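Local coordinates for lectin (Cicer arietinum, PDB 3V6N), which agglutinates red blood cells as a seed albumin of the hemopexin fold, a four-bladed beta-propeller that holds calcium and sodium ions, at residues A[6-11]-A[19-24]; A[64-69]-A[76-81]. All blocks are in the same frame, centred on the assembly; numbering follows the deposited sequence.

Contact 1: A[6-11]-A[19-24]; sequences INAAFR and YLFIND. With CA (calcium ion), chain D; NA (sodium ion), chain G.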
loop_
_atom_site.group_PDB
_atom_site.type_symbol
_atom_site.label_atom_id
_atom_site.label_comp_id
_atom_site.label_asym_id
_atom_site.label_seq_id
_atom_site.Cartn_x
_atom_site.Cartn_y
_atom_site.Cartn_z
ATOM N N ILE A 6 2.893 -21.920 1.060
ATOM C CA ILE A 6 1.676 -21.236 1.514
ATOM C C ILE A 6 2.006 -20.081 2.468
ATOM O O ILE A 6 2.527 -20.291 3.558
ATOM C CB ILE A 6 0.672 -22.210 2.170
ATOM C CG1 ILE A 6 0.490 -23.448 1.282
ATOM C CG2 ILE A 6 -0.661 -21.501 2.423
ATOM C CD1 ILE A 6 -0.408 -24.528 1.857
ATOM N N ASN A 7 1.686 -18.866 2.047
ATOM C CA ASN A 7 1.971 -17.676 2.834
ATOM C C ASN A 7 0.734 -17.184 3.607
ATOM O O ASN A 7 0.864 -16.454 4.589
ATOM C CB ASN A 7 2.517 -16.582 1.910
ATOM C CG ASN A 7 3.271 -15.485 2.654
ATOM O OD1 ASN A 7 3.488 -15.552 3.870
ATOM N ND2 ASN A 7 3.667 -14.457 1.917
ATOM N N ALA A 8 -0.456 -17.604 3.165
ATOM C CA ALA A 8 -1.731 -17.215 3.805
ATOM C C ALA A 8 -2.870 -18.135 3.404
ATOM O O ALA A 8 -2.817 -18.813 2.367
ATOM C CB ALA A 8 -2.103 -15.765 3.500
ATOM N N ALA A 9 -3.918 -18.127 4.220
ATOM C CA ALA A 9 -5.068 -18.975 3.979
ATOM C C ALA A 9 -6.245 -18.518 4.815
ATOM O O ALA A 9 -6.065 -17.912 5.886
ATOM C CB ALA A 9 -4.736 -20.428 4.282
ATOM N N PHE A 10 -7.446 -18.786 4.311
ATOM C CA PHE A 10 -8.663 -18.637 5.103
ATOM C C PHE A 10 -9.706 -19.676 4.697
ATOM O O PHE A 10 -9.766 -20.108 3.540
ATOM C CB PHE A 10 -9.200 -17.187 5.104
ATOM C CG PHE A 10 -9.804 -16.723 3.788
ATOM C CD1 PHE A 10 -9.034 -16.017 2.858
ATOM C CD2 PHE A 10 -11.160 -16.928 3.509
ATOM C CE1 PHE A 10 -9.595 -15.552 1.673
ATOM C CE2 PHE A 10 -11.716 -16.485 2.306
ATOM C CZ PHE A 10 -10.935 -15.788 1.390
ATOM N N ARG A 11 -10.494 -20.096 5.673
ATOM C CA ARG A 11 -11.595 -21.015 5.465
ATOM C C ARG A 11 -12.706 -20.291 4.712
ATOM O O ARG A 11 -13.047 -19.167 5.072
ATOM C CB ARG A 11 -12.128 -21.434 6.840
ATOM C CG ARG A 11 -13.281 -22.416 6.789
ATOM C CD ARG A 11 -13.799 -22.768 8.168
ATOM N NE ARG A 11 -14.187 -21.583 8.933
ATOM C CZ ARG A 11 -14.362 -21.585 10.245
ATOM N NH1 ARG A 11 -14.169 -22.717 10.933
ATOM N NH2 ARG A 11 -14.701 -20.465 10.873
ATOM N N TYR A 19 -9.168 -21.097 0.717
ATOM C CA TYR A 19 -8.316 -20.319 -0.179
ATOM C C TYR A 19 -6.892 -20.304 0.379
ATOM O O TYR A 19 -6.672 -20.005 1.555
ATOM C CB TYR A 19 -8.848 -18.872 -0.302
ATOM C CG TYR A 19 -10.229 -18.779 -0.924
ATOM C CD1 TYR A 19 -10.384 -18.583 -2.295
ATOM C CD2 TYR A 19 -11.378 -18.929 -0.147
ATOM C CE1 TYR A 19 -11.657 -18.519 -2.882
ATOM C CE2 TYR A 19 -12.652 -18.852 -0.712
ATOM C CZ TYR A 19 -12.786 -18.671 -2.084
ATOM O OH TYR A 19 -14.045 -18.610 -2.639
ATOM N N LEU A 20 -5.941 -20.626 -0.489
ATOM C CA LEU A 20 -4.545 -20.717 -0.162
ATOM C C LEU A 20 -3.792 -19.769 -1.073
ATOM O O LEU A 20 -3.981 -19.802 -2.280
ATOM C CB LEU A 20 -4.059 -22.156 -0.387
ATOM C CG LEU A 20 -4.784 -23.221 0.424
ATOM C CD1 LEU A 20 -4.476 -24.600 -0.130
ATOM C CD2 LEU A 20 -4.341 -23.102 1.862
ATOM N N PHE A 21 -2.944 -18.933 -0.482
ATOM C CA PHE A 21 -2.218 -17.900 -1.210
ATOM C C PHE A 21 -0.745 -18.238 -1.238
ATOM O O PHE A 21 -0.156 -18.594 -0.220
ATOM C CB PHE A 21 -2.491 -16.524 -0.590
ATOM C CG PHE A 21 -3.946 -16.161 -0.620
ATOM C CD1 PHE A 21 -4.482 -15.512 -1.726
ATOM C CD2 PHE A 21 -4.798 -16.564 0.401
ATOM C CE1 PHE A 21 -5.836 -15.230 -1.801
ATOM C CE2 PHE A 21 -6.149 -16.278 0.342
ATOM C CZ PHE A 21 -6.669 -15.603 -0.760
ATOM N N ILE A 22 -0.173 -18.169 -2.425
ATOM C CA ILE A 22 1.217 -18.520 -2.646
ATOM C C ILE A 22 1.776 -17.434 -3.547
ATOM O O ILE A 22 1.235 -17.191 -4.629
ATOM C CB ILE A 22 1.343 -19.888 -3.351
ATOM C CG1 ILE A 22 0.626 -20.981 -2.541
ATOM C CG2 ILE A 22 2.813 -20.227 -3.589
ATOM C CD1 ILE A 22 -0.075 -22.001 -3.411
ATOM N N ASN A 23 2.848 -16.784 -3.090
ATOM C CA ASN A 23 3.423 -15.619 -3.758
ATOM C C ASN A 23 2.318 -14.597 -4.083
ATOM O O ASN A 23 1.603 -14.148 -3.184
ATOM C CB ASN A 23 4.215 -16.043 -5.015
ATOM C CG ASN A 23 5.344 -17.027 -4.705
ATOM O OD1 ASN A 23 5.922 -17.010 -3.622
ATOM N ND2 ASN A 23 5.668 -17.872 -5.663
ATOM N N ASP A 24 2.153 -14.266 -5.363
ATOM C CA ASP A 24 1.105 -13.358 -5.802
ATOM C C ASP A 24 -0.082 -14.112 -6.435
ATOM O O ASP A 24 -0.883 -13.537 -7.173
ATOM C CB ASP A 24 1.678 -12.289 -6.747
ATOM C CG ASP A 24 2.353 -12.882 -7.988
ATOM O OD1 ASP A 24 2.666 -14.089 -8.020
ATOM O OD2 ASP A 24 2.571 -12.125 -8.946
HETATM CA CA CA D . 2.384 -15.520 6.125
HETATM NA NA NA G . -5.322 -17.660 7.954
HETATM O O HOH W 1 1.843 -14.332 -0.497
HETATM O O HOH W 2 4.627 -15.830 6.809
HETATM O O HOH W 3 3.245 -13.175 6.526
#
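Asn7 donates its backbone N-H to Phe21 O in an almost straight bond (162°) and grips the calcium ion twice. Its backbone O binds at 2.4 Å, its side-chain OD1 at a similar distance. Asparagine suits this place because its amide serves both ways: with CG anti to the backbone N (chi1 -161°), OD1 swings to the metal, and ND2 donates to a water that in turn donates to Asn23 O. One residue on, Ala8 O accepts from Phe21 N at 2.9 Å, so Asn7 and Ala8 both face Phe21 in a classic beta bulge. This is the innermost hairpin of a hemopexin-type propeller blade, strand 6-11 running antiparallel to strand 17-22. Ala9 turns its O to the sodium ion (2.2 Å), and its small methyl fits against Leu20 CD2 at 3.6 Å; Ile6 CG2 also touches Leu20 CD2. On the other face, that of Ala8 and Phe21, Phe10 meets two aromatics of the partner strand. Tyr19 CB lies over one face of its ring, and the Tyr19 ring is nearly parallel (planes at 23°) but slid aside, CD2 reaching Phe10 CE2 at 3.5 Å. Phe10 CE1 meets the edge of Phe21, 3.8 Å from CE2. Tyr88 packs against Phe10 from outside the hairpin.

Contact 2: A[64-69]-A[76-81]; sequences IDCSFD and FIFYEN. With CA (calcium ion), chain D; NA (sodium ion), chain G.
Phe68 lays one face of its ring over Phe76 CB, a CH-pi contact with CB 3.9 Å from the ring centroid and close to the normal. The two phenylalanines share a side of the hairpin made by strands 66-69 and 74-79, the inner pair of a four-stranded antiparallel propeller blade in the hemopexin fold. Their side chains run alongside each other, with the ring planes inclined at 37°. The torsion of Phe68, CG between backbone N and carbonyl carbon (chi1 56°), leans its ring toward the partner strand, where CE2 also reaches the edge of the Phe78 ring. Flat, wholly apolar rings suit this buried face. Cys66 shares it: its CB touches Phe78 CB, and SG sits obliquely to the same ring, 4.7 Å from the centroid, while Ile120 packs on both residues. On the other face, Ile77 is met by Ile64 from the loop before the strand, CD1 to CD1 at 4.0 Å. Ser67 shares that face with Ile77, and its carbonyl O binds the sodium ion at 2.2 Å.

Backbone bonds from Phe76 N to Phe68 O and from Asp65 N to Phe78 O hold the register; that from Phe78 N to Cys66 O is bent. Just before strand 66-69, the Asp65 carbonyl O binds calcium at 2.4 Å. Its carboxylate is turned to the turn that follows strand 74-79, an apt use of an acid because it can accept several hydrogen bonds. A water lies between Asp65 OD1 and Glu80 O. Glu80, whose own carboxylate makes a salt bridge with Lys103 of the second subunit, has its backbone held here: Glu80 N meets Asp65 OD2 at 2.8 Å on the syn side, 28° out of the carboxylate plane.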
loop_
_atom_site.group_PDB
_atom_site.type_symbol
_atom_site.label_atom_id
_atom_site.label_comp_id
_atom_site.label_asym_id
_atom_site.label_seq_id
_atom_site.Cartn_x
_atom_site.Cartn_y
_atom_site.Cartn_z
ATOM N N ILE A 64 -0.971 -11.803 -0.899
ATOM C CA ILE A 64 -1.511 -11.759 0.459
ATOM C C ILE A 64 -0.641 -12.605 1.385
ATOM O O ILE A 64 -0.353 -13.778 1.068
ATOM C CB ILE A 64 -2.982 -12.234 0.446
ATOM C CG1 ILE A 64 -3.837 -11.181 -0.290
ATOM C CG2 ILE A 64 -3.506 -12.501 1.857
ATOM C CD1 ILE A 64 -5.185 -11.665 -0.792
ATOM N N ASP A 65 -0.227 -12.024 2.517
ATOM C CA ASP A 65 0.719 -12.712 3.414
ATOM C C ASP A 65 0.138 -13.156 4.778
ATOM O O ASP A 65 0.820 -13.827 5.574
ATOM C CB ASP A 65 2.042 -11.924 3.557
ATOM C CG ASP A 65 1.873 -10.610 4.308
ATOM O OD1 ASP A 65 0.811 -10.419 4.951
ATOM O OD2 ASP A 65 2.807 -9.764 4.259
ATOM N N CYS A 66 -1.122 -12.785 5.027
ATOM C CA CYS A 66 -1.879 -13.263 6.171
ATOM C C CYS A 66 -3.363 -13.045 5.892
ATOM O O CYS A 66 -3.736 -12.080 5.212
ATOM C CB CYS A 66 -1.481 -12.506 7.454
ATOM S SG CYS A 66 -2.316 -13.041 8.981
ATOM N N SER A 67 -4.214 -13.917 6.422
ATOM C CA SER A 67 -5.665 -13.636 6.406
ATOM C C SER A 67 -6.482 -14.521 7.303
ATOM O O SER A 67 -5.989 -15.555 7.808
ATOM C CB SER A 67 -6.245 -13.645 4.999
ATOM O OG SER A 67 -5.945 -14.827 4.337
ATOM N N PHE A 68 -7.717 -14.090 7.537
ATOM C CA PHE A 68 -8.678 -14.875 8.311
ATOM C C PHE A 68 -10.109 -14.568 7.930
ATOM O O PHE A 68 -10.459 -13.427 7.683
ATOM C CB PHE A 68 -8.490 -14.731 9.841
ATOM C CG PHE A 68 -8.529 -13.306 10.376
ATOM C CD1 PHE A 68 -9.711 -12.751 10.843
ATOM C CD2 PHE A 68 -7.348 -12.558 10.522
ATOM C CE1 PHE A 68 -9.738 -11.462 11.376
ATOM C CE2 PHE A 68 -7.364 -11.274 11.060
ATOM C CZ PHE A 68 -8.560 -10.723 11.488
ATOM N N ASP A 69 -10.911 -15.622 7.901
ATOM C CA ASP A 69 -12.363 -15.559 7.810
ATOM C C ASP A 69 -12.922 -14.817 9.009
ATOM O O ASP A 69 -12.392 -14.923 10.132
ATOM C CB ASP A 69 -12.921 -16.990 7.806
ATOM C CG ASP A 69 -14.401 -17.043 7.459
ATOM O OD1 ASP A 69 -14.824 -16.384 6.466
ATOM O OD2 ASP A 69 -15.145 -17.752 8.177
ATOM N N PHE A 76 -10.459 -10.709 6.487
ATOM C CA PHE A 76 -9.376 -9.737 6.579
ATOM C C PHE A 76 -8.208 -10.314 5.804
ATOM O O PHE A 76 -7.887 -11.502 5.929
ATOM C CB PHE A 76 -8.956 -9.443 8.033
ATOM C CG PHE A 76 -9.775 -8.358 8.708
ATOM C CD1 PHE A 76 -9.507 -7.011 8.480
ATOM C CD2 PHE A 76 -10.817 -8.692 9.572
ATOM C CE1 PHE A 76 -10.271 -6.018 9.083
ATOM C CE2 PHE A 76 -11.592 -7.712 10.177
ATOM C CZ PHE A 76 -11.320 -6.368 9.935
ATOM N N ILE A 77 -7.596 -9.487 4.974
ATOM C CA ILE A 77 -6.400 -9.901 4.238
ATOM C C ILE A 77 -5.291 -8.910 4.606
ATOM O O ILE A 77 -5.578 -7.776 4.985
ATOM C CB ILE A 77 -6.662 -9.986 2.704
ATOM C CG1 ILE A 77 -7.097 -8.614 2.166
ATOM C CG2 ILE A 77 -7.699 -11.082 2.395
ATOM C CD1 ILE A 77 -7.054 -8.496 0.655
ATOM N N PHE A 78 -4.038 -9.339 4.542
ATOM C CA PHE A 78 -2.914 -8.475 4.895
ATOM C C PHE A 78 -1.826 -8.531 3.839
ATOM O O PHE A 78 -1.693 -9.526 3.143
ATOM C CB PHE A 78 -2.285 -8.901 6.226
ATOM C CG PHE A 78 -3.212 -8.811 7.406
ATOM C CD1 PHE A 78 -3.061 -7.805 8.338
ATOM C CD2 PHE A 78 -4.242 -9.733 7.577
ATOM C CE1 PHE A 78 -3.908 -7.730 9.434
ATOM C CE2 PHE A 78 -5.092 -9.669 8.669
ATOM C CZ PHE A 78 -4.921 -8.666 9.599
ATOM N N TYR A 79 -1.063 -7.443 3.735
ATOM C CA TYR A 79 0.227 -7.453 3.058
ATOM C C TYR A 79 1.175 -6.493 3.787
ATOM O O TYR A 79 0.895 -5.279 3.893
ATOM C CB TYR A 79 0.123 -7.082 1.576
ATOM C CG TYR A 79 1.510 -6.993 0.956
ATOM C CD1 TYR A 79 2.247 -8.151 0.708
ATOM C CD2 TYR A 79 2.100 -5.759 0.665
ATOM C CE1 TYR A 79 3.515 -8.092 0.176
ATOM C CE2 TYR A 79 3.377 -5.689 0.118
ATOM C CZ TYR A 79 4.075 -6.860 -0.128
ATOM O OH TYR A 79 5.352 -6.822 -0.658
ATOM N N GLU A 80 2.273 -7.042 4.301
ATOM C CA GLU A 80 3.177 -6.294 5.173
ATOM C C GLU A 80 2.382 -5.504 6.222
ATOM O O GLU A 80 1.542 -6.078 6.929
ATOM C CB GLU A 80 4.105 -5.388 4.348
ATOM C CG GLU A 80 5.153 -6.155 3.540
ATOM C CD GLU A 80 6.036 -5.260 2.668
ATOM O OE1 GLU A 80 5.886 -4.023 2.701
ATOM O OE2 GLU A 80 6.900 -5.800 1.946
ATOM N N ASN A 81 2.587 -4.192 6.299
ATOM C CA ASN A 81 1.884 -3.408 7.323
ATOM C C ASN A 81 0.453 -2.921 6.988
ATOM O O ASN A 81 -0.136 -2.173 7.752
ATOM C CB ASN A 81 2.797 -2.313 7.917
ATOM C CG ASN A 81 2.802 -1.026 7.122
ATOM O OD1 ASN A 81 3.618 -0.128 7.373
ATOM N ND2 ASN A 81 1.867 -0.892 6.212
HETATM CA CA CA D . 2.384 -15.520 6.125
HETATM NA NA NA G . -5.322 -17.660 7.954
HETATM O O HOH W 4 1.133 -8.839 7.321
HETATM O O HOH W 2 4.627 -15.830 6.809
HETATM O O HOH W 3 3.245 -13.175 6.526
#

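Contacts 1 and 2 are equivalent inner hairpins of successive blades, their centres 9 Å apart, and strands 6-11 and 66-69 pack side by side around the central channel. Both reach the same two ions: Asn7 O and Asp65 O bind the calcium together with Asp121 O and Asp174 O, and two waters complete its shell along with Asn7 OD1. Ala9 O and Ser67 O share the sodium with Ala123 O and Ala176 O. Between the hairpins the packing is direct, Asn7 ND2 lying 3.4 Å from Asp65 CB and Ala8 CB 3.5 Å from Cys66 N. The difference lies at the calcium: Asn7 gives both its carbonyl and OD1, Asp65 its carbonyl alone, its carboxylate being turned to Glu80 N.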